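Local coordinates for protein probable amidase (Thermus thermophilus, PDB 2DC0) that is a probable amidase of the amidase signature family, with a mixed beta-sheet core clothed in helices, at residues His118-Gly123 against Glu306-Gln311; Ala19-Ala24 against Ala44-Ala49. All blocks are in the same frame, centred on the assembly; numbering follows the deposited sequence.

Contact 1 (His118-Gly123 against Glu306-Gln311)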
# COMPACT_ATOMS: atom_id res chain seq x y z
N HIS A 118 -6.27 -0.14 -26.92
CA HIS A 118 -6.75 1.22 -26.84
C HIS A 118 -5.48 2.05 -26.87
O HIS A 118 -4.48 1.67 -26.24
CB HIS A 118 -7.51 1.45 -25.53
CG HIS A 118 -8.31 2.71 -25.52
ND1 HIS A 118 -9.67 2.74 -25.75
CD2 HIS A 118 -7.93 4.00 -25.37
CE1 HIS A 118 -10.09 3.99 -25.74
NE2 HIS A 118 -9.06 4.78 -25.51
N GLU A 119 -5.51 3.18 -27.58
CA GLU A 119 -4.34 4.03 -27.71
C GLU A 119 -3.57 4.29 -26.42
O GLU A 119 -4.12 4.80 -25.44
CB GLU A 119 -4.72 5.36 -28.37
CG GLU A 119 -3.55 6.32 -28.54
CD GLU A 119 -3.85 7.45 -29.51
OE1 GLU A 119 -5.00 7.95 -29.49
OE2 GLU A 119 -2.95 7.85 -30.27
N ILE A 120 -2.28 3.94 -26.47
CA ILE A 120 -1.31 4.01 -25.38
C ILE A 120 -1.84 3.49 -24.06
O ILE A 120 -1.35 3.87 -22.99
CB ILE A 120 -0.72 5.44 -25.16
CG1 ILE A 120 -1.82 6.43 -24.78
CG2 ILE A 120 0.05 5.88 -26.39
CD1 ILE A 120 -1.33 7.76 -24.22
N ALA A 121 -2.84 2.61 -24.15
CA ALA A 121 -3.47 1.98 -22.99
C ALA A 121 -4.25 2.97 -22.13
O ALA A 121 -4.63 2.65 -21.00
CB ALA A 121 -2.43 1.27 -22.14
N LEU A 122 -4.50 4.16 -22.65
CA LEU A 122 -5.23 5.16 -21.89
C LEU A 122 -6.70 5.19 -22.29
O LEU A 122 -7.17 6.13 -22.94
CB LEU A 122 -4.59 6.54 -22.10
CG LEU A 122 -5.12 7.69 -21.24
CD1 LEU A 122 -5.12 7.29 -19.77
CD2 LEU A 122 -4.23 8.91 -21.46
N GLY A 123 -7.43 4.15 -21.89
CA GLY A 123 -8.84 4.07 -22.23
C GLY A 123 -9.33 2.64 -22.10
O GLY A 123 -8.54 1.70 -22.17
N GLU A 306 -0.69 15.75 -32.58
CA GLU A 306 -1.63 15.23 -33.57
C GLU A 306 -1.51 13.71 -33.73
O GLU A 306 -2.33 13.08 -34.40
CB GLU A 306 -1.43 15.91 -34.92
CG GLU A 306 -0.10 15.62 -35.62
CD GLU A 306 1.10 16.25 -34.92
OE1 GLU A 306 0.98 17.40 -34.45
OE2 GLU A 306 2.16 15.60 -34.86
N GLY A 307 -0.48 13.14 -33.12
CA GLY A 307 -0.28 11.70 -33.20
C GLY A 307 -1.21 10.97 -32.25
O GLY A 307 -1.37 9.76 -32.35
N PHE A 308 -1.81 11.72 -31.32
CA PHE A 308 -2.73 11.16 -30.34
C PHE A 308 -4.16 11.48 -30.75
O PHE A 308 -4.42 12.54 -31.33
CB PHE A 308 -2.48 11.77 -28.95
CG PHE A 308 -1.16 11.41 -28.34
CD1 PHE A 308 -0.90 10.10 -27.91
CD2 PHE A 308 -0.17 12.37 -28.17
CE1 PHE A 308 0.32 9.77 -27.33
CE2 PHE A 308 1.06 12.05 -27.59
CZ PHE A 308 1.30 10.75 -27.17
N SER A 309 -5.09 10.58 -30.46
CA SER A 309 -6.50 10.81 -30.80
C SER A 309 -7.03 11.89 -29.85
O SER A 309 -6.44 12.15 -28.80
CB SER A 309 -7.30 9.53 -30.61
OG SER A 309 -7.25 9.09 -29.25
N PRO A 310 -8.14 12.55 -30.22
CA PRO A 310 -8.71 13.60 -29.36
C PRO A 310 -8.94 13.15 -27.91
O PRO A 310 -8.52 13.84 -26.97
CB PRO A 310 -10.00 13.97 -30.07
CG PRO A 310 -9.64 13.78 -31.52
CD PRO A 310 -8.86 12.47 -31.50
N GLN A 311 -9.60 12.01 -27.74
CA GLN A 311 -9.90 11.46 -26.41
C GLN A 311 -8.63 11.30 -25.59
O GLN A 311 -8.54 11.80 -24.46
CB GLN A 311 -10.58 10.08 -26.54
CG GLN A 311 -11.09 9.49 -25.21
CD GLN A 311 -10.92 7.96 -25.12
OE1 GLN A 311 -11.79 7.25 -24.60
NE2 GLN A 311 -9.79 7.46 -25.62
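The H118 ring meets the Q311 amide at its edge, while G123 CA covers one face near the rim. As modelled, Q311 NE2 approaches H118 NE2 at 2.8 Å, nearly straight (172°). Each partner lies in the other's plane, although ring and amide are turned 37° apart. H118 ND1 is bonded to the backbone N of G126, so both ring nitrogens would be acceptors, which a neutral imidazole cannot be; the amide orientation is therefore doubtful, and a flipped amide would set its oxygen against a ring N-H. At the F308 ring edge, I120 CG2 stands 4.0 Å from F308 CE1.

The extended E119 side chain ties the loop after strand 110-115 to S309, the N-cap of helix 310-321. S309 OG comes nearly in line with the C-O bond, 2.5 Å from E119 OE1. S309 N reaches E119 OE1 at 2.8 Å from the syn side. With OG between the backbone N and carbonyl carbon (chi1 61°), hydroxyl and N-H converge on one oxygen.

W130 NE1 donates to E119 OE2, which T87 OG1 also bonds. These donors and the helix start would favour a charged carboxylate, whereas G307 O, an unbonded acceptor 3.2 Å from E119 OE2, would probably oppose it.

Contact 2 (Ala19-Ala24 against Ala44-Ala49)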
# COMPACT_ATOMS: atom_id res chain seq x y z
N ALA A 19 0.56 -27.47 -36.33
CA ALA A 19 -0.89 -27.62 -36.43
C ALA A 19 -1.62 -26.62 -35.53
O ALA A 19 -2.66 -26.08 -35.91
CB ALA A 19 -1.30 -29.06 -36.04
N LEU A 20 -1.08 -26.39 -34.34
CA LEU A 20 -1.70 -25.43 -33.42
C LEU A 20 -1.66 -24.04 -34.05
O LEU A 20 -2.61 -23.27 -33.93
CB LEU A 20 -0.98 -25.43 -32.07
CG LEU A 20 -1.18 -26.70 -31.22
CD1 LEU A 20 -0.32 -26.65 -29.96
CD2 LEU A 20 -2.65 -26.82 -30.86
N LEU A 21 -0.56 -23.72 -34.73
CA LEU A 21 -0.44 -22.42 -35.38
C LEU A 21 -1.44 -22.29 -36.52
O LEU A 21 -2.15 -21.28 -36.61
CB LEU A 21 0.99 -22.19 -35.92
CG LEU A 21 1.21 -20.84 -36.63
CD1 LEU A 21 0.95 -19.70 -35.67
CD2 LEU A 21 2.63 -20.76 -37.18
N GLU A 22 -1.49 -23.29 -37.39
CA GLU A 22 -2.43 -23.25 -38.51
C GLU A 22 -3.85 -22.99 -38.01
O GLU A 22 -4.61 -22.27 -38.65
CB GLU A 22 -2.40 -24.55 -39.31
CG GLU A 22 -1.13 -24.73 -40.12
CD GLU A 22 -0.85 -23.54 -41.01
OE1 GLU A 22 -1.74 -23.16 -41.81
OE2 GLU A 22 0.26 -22.98 -40.91
N GLU A 23 -4.20 -23.60 -36.89
CA GLU A 23 -5.53 -23.41 -36.32
C GLU A 23 -5.71 -21.93 -35.94
O GLU A 23 -6.73 -21.33 -36.26
CB GLU A 23 -5.70 -24.29 -35.09
CG GLU A 23 -6.96 -24.02 -34.27
CD GLU A 23 -8.23 -24.15 -35.09
OE1 GLU A 23 -8.38 -25.16 -35.81
OE2 GLU A 23 -9.09 -23.24 -35.00
N ALA A 24 -4.71 -21.36 -35.27
CA ALA A 24 -4.76 -19.97 -34.86
C ALA A 24 -4.88 -19.04 -36.06
O ALA A 24 -5.65 -18.08 -36.04
CB ALA A 24 -3.52 -19.61 -34.04
N ALA A 44 7.08 -15.64 -40.80
CA ALA A 44 8.00 -15.71 -39.67
C ALA A 44 7.44 -16.67 -38.61
O ALA A 44 8.19 -17.44 -38.01
CB ALA A 44 8.21 -14.32 -39.07
N ALA A 45 6.13 -16.62 -38.40
CA ALA A 45 5.49 -17.49 -37.42
C ALA A 45 5.59 -18.95 -37.84
O ALA A 45 5.93 -19.82 -37.03
CB ALA A 45 4.03 -17.09 -37.24
N ARG A 46 5.28 -19.22 -39.10
CA ARG A 46 5.35 -20.59 -39.59
C ARG A 46 6.78 -21.12 -39.51
O ARG A 46 7.00 -22.27 -39.14
CB ARG A 46 4.82 -20.67 -41.03
CG ARG A 46 3.29 -20.61 -41.12
CD ARG A 46 2.80 -21.01 -42.51
NE ARG A 46 1.35 -21.24 -42.56
CZ ARG A 46 0.47 -20.41 -43.14
NH1 ARG A 46 0.89 -19.30 -43.71
NH2 ARG A 46 -0.82 -20.71 -43.15
N LYS A 47 7.75 -20.27 -39.84
CA LYS A 47 9.15 -20.67 -39.77
C LYS A 47 9.52 -21.14 -38.36
O LYS A 47 10.17 -22.17 -38.17
CB LYS A 47 10.05 -19.51 -40.19
CG LYS A 47 11.54 -19.81 -40.14
CD LYS A 47 12.37 -18.62 -40.62
CE LYS A 47 13.85 -18.91 -40.48
NZ LYS A 47 14.71 -17.75 -40.86
N GLU A 48 9.09 -20.37 -37.36
CA GLU A 48 9.35 -20.71 -35.96
C GLU A 48 8.57 -21.97 -35.58
O GLU A 48 9.07 -22.84 -34.87
CB GLU A 48 8.95 -19.54 -35.05
CG GLU A 48 9.25 -19.73 -33.56
CD GLU A 48 10.73 -19.89 -33.27
OE1 GLU A 48 11.53 -19.06 -33.75
OE2 GLU A 48 11.10 -20.84 -32.55
N ALA A 49 7.34 -22.06 -36.07
CA ALA A 49 6.49 -23.21 -35.80
C ALA A 49 7.18 -24.50 -36.27
O ALA A 49 7.13 -25.52 -35.58
CB ALA A 49 5.14 -23.05 -36.49
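E22 and R46 form the ionic part of the contact, a side-on salt bridge in which NE and NH2 of the guanidinium each hold one carboxylate oxygen. R46 NE lies 2.6 Å from E22 OE2, and R46 NH2 lies 2.9 Å from E22 OE1. Both oxygens use their syn lone pairs, and the two flat groups are nearly coplanar, 19° apart. OE1 sits in the guanidinium plane, whereas OE2 is tilted from it. The R46 chain is extended from CG to NE and crosses the bent E22 chain at about a right angle.

The backbones behind this pair are two antiparallel helices of a helix-strand-helix unit, with strand 37-40 between them in sequence. Their local axes approach to 10.0 Å at 158°.

The apolar part rests on one methyl group. L21 carries CG anti to the backbone N (chi1 179°), on the side of the facing helix, and its CD2 touches two alanines one turn apart. L21 CD2 is 3.9 Å from A45 CB and 3.5 Å from A49 CB, the latter closer than two methyl carbons normally pack. The same CD2 lies 3.4 Å from A45 O. These alanines also touch strand 110-115, A45 on F112 and A49 on L110.

Contact 2 comes first along the chain, both its segments preceding those of contact 1; their centres are 32 Å apart and their nearest atoms about 20 Å, so they do not touch. Strand 110-115 relates them: F112 and L110 receive the helices of contact 2 on it, and the loop that follows it supplies segment 118-123 of contact 1. Within the large mixed sheet this strand is next to 37-40, an outermost strand, which connects helices 17-30 and 42-57. Contact 2 is thus local in sequence, its segments 20 residues apart, whereas contact 1 spans 183 residues and fastens a distant helix start to the early part of the amidase fold.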